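PDB 5WAB: putative beta-glucosidase from Bifidobacterium adolescentis, which hydrolyses beta-glucosidic linkages as a glycoside hydrolase family 3 enzyme, releasing terminal glucose units from its substrates. Local coordinates for residues E161-R164 against L165-S168. Sequence-based numbering, arbitrary orientation.
Sequences ETDR and LRVS
Asp163 and Arg166 meet twice, by a salt bridge between side chains and by a backbone hydrogen bond. The carboxylate oxygen OD1 of Asp163 takes two donors from the same guanidinium. Arg166 NE lies 3.0 Å from Asp163 OD1, on its syn lone pair. Arg166 NH2 reaches the same OD1 at 3.2 Å, from above the carboxylate plane and by a more bent bond. OD1 sits at the guanidinium edge, in its plane, while the two planes stand 86° apart. Because NE and NH2 do the gripping, the salt bridge is side-on, and both bonds end on one oxygen. With chi1 at -158°, Asp163 CG points away from its own nitrogen, and OD1 swings across to the arginine; the Arg166 chain bends at chi3 to meet it.

The backbone oxygen of Asp163 is also doubly satisfied. Val167 N donates to Asp163 O at 2.8 Å, almost straight in line with the carbonyl bond. Arg166 N donates to the same oxygen at 3.1 Å, from above the carbonyl plane. Val167 CG1 packs 3.4 Å from Asp163 O. With an alanine here in place of Asp163, the Arg166 guanidinium would probably lose its carboxylate mate and be freer to turn.

The preceding turn is closed by Arg164 N on Glu161 O at 3.1 Å. Arg164 NH1 and Glu161 OE1, 3.2 Å apart, attract by charge alone, since no N-H points at the oxygen. Asp420 binds Thr162 OG1 and Glu161 N, and Arg202 NE binds Arg166 O. The result is two overlapping turns: a type II beta turn from Glu161 to Arg164, then a type I beta turn from Asp163 to Arg166, widened to an alpha turn by the Val167 bond. They form part of the loop joining strands 149-155 and 168-170 in the TIM-barrel-related N-terminal region of family 3 glycosidases.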
loop_
_atom_site.group_PDB
_atom_site.type_symbol
_atom_site.label_atom_id
_atom_site.label_comp_id
_atom_site.label_asym_id
_atom_site.label_seq_id
_atom_site.Cartn_x
_atom_site.Cartn_y
_atom_site.Cartn_z
ATOM N N GLU A 161 3.789 14.482 -3.437
ATOM C CA GLU A 161 4.920 14.786 -4.306
ATOM C C GLU A 161 5.248 16.268 -4.334
ATOM O O GLU A 161 6.400 16.638 -4.591
ATOM C CB GLU A 161 4.629 14.320 -5.737
ATOM C CG GLU A 161 4.616 12.818 -5.933
ATOM C CD GLU A 161 5.955 12.189 -5.620
ATOM O OE1 GLU A 161 6.836 12.201 -6.508
ATOM O OE2 GLU A 161 6.125 11.689 -4.486
ATOM N N THR A 162 4.254 17.117 -4.085
ATOM C CA THR A 162 4.431 18.559 -4.168
ATOM C C THR A 162 5.453 19.039 -3.147
ATOM O O THR A 162 5.228 18.937 -1.937
ATOM C CB THR A 162 3.081 19.245 -3.957
ATOM O OG1 THR A 162 2.176 18.822 -4.983
ATOM C CG2 THR A 162 3.227 20.750 -4.008
ATOM N N ASP A 163 6.566 19.584 -3.646
ATOM C CA ASP A 163 7.648 20.121 -2.819
ATOM C C ASP A 163 8.232 19.058 -1.891
ATOM O O ASP A 163 8.659 19.363 -0.776
ATOM C CB ASP A 163 7.165 21.328 -2.008
ATOM C CG ASP A 163 8.299 22.226 -1.555
ATOM O OD1 ASP A 163 9.395 22.152 -2.157
ATOM O OD2 ASP A 163 8.097 22.991 -0.586
ATOM N N ARG A 164 8.273 17.802 -2.350
ATOM C CA ARG A 164 8.679 16.695 -1.486
ATOM C C ARG A 164 10.116 16.809 -0.992
ATOM O O ARG A 164 10.441 16.244 0.060
ATOM C CB ARG A 164 8.498 15.363 -2.216
ATOM C CG ARG A 164 9.570 15.076 -3.250
ATOM C CD ARG A 164 9.190 13.889 -4.107
ATOM N NE ARG A 164 10.112 13.700 -5.222
ATOM C CZ ARG A 164 10.329 12.534 -5.821
ATOM N NH1 ARG A 164 9.691 11.443 -5.411
ATOM N NH2 ARG A 164 11.189 12.457 -6.828
ATOM N N LEU A 165 10.978 17.537 -1.703
ATOM C CA LEU A 165 12.378 17.633 -1.305
ATOM C C LEU A 165 12.591 18.605 -0.159
ATOM O O LEU A 165 13.638 18.548 0.493
ATOM C CB LEU A 165 13.242 18.077 -2.490
ATOM C CG LEU A 165 13.251 17.190 -3.734
ATOM C CD1 LEU A 165 14.002 17.855 -4.888
ATOM C CD2 LEU A 165 13.884 15.869 -3.393
ATOM N N ARG A 166 11.631 19.488 0.101
ATOM C CA ARG A 166 11.821 20.546 1.082
ATOM C C ARG A 166 10.727 20.586 2.142
ATOM O O ARG A 166 10.991 20.999 3.275
ATOM C CB ARG A 166 11.908 21.898 0.370
ATOM C CG ARG A 166 13.151 22.060 -0.495
ATOM C CD ARG A 166 13.183 23.422 -1.167
ATOM N NE ARG A 166 11.980 23.643 -1.966
ATOM C CZ ARG A 166 11.737 24.744 -2.667
ATOM N NH1 ARG A 166 12.616 25.736 -2.669
ATOM N NH2 ARG A 166 10.616 24.848 -3.373
ATOM N N VAL A 167 9.505 20.164 1.797
ATOM C CA VAL A 167 8.364 20.434 2.669
ATOM C C VAL A 167 8.538 19.728 4.008
ATOM O O VAL A 167 9.107 18.631 4.099
ATOM C CB VAL A 167 7.037 20.035 1.996
ATOM C CG1 VAL A 167 6.870 18.528 1.934
ATOM C CG2 VAL A 167 5.870 20.647 2.729
ATOM N N SER A 168 8.066 20.377 5.066
ATOM C CA SER A 168 8.038 19.785 6.392
ATOM C C SER A 168 6.621 19.312 6.677
ATOM O O SER A 168 5.697 20.125 6.778
ATOM C CB SER A 168 8.491 20.798 7.441
ATOM O OG SER A 168 8.226 20.335 8.755
#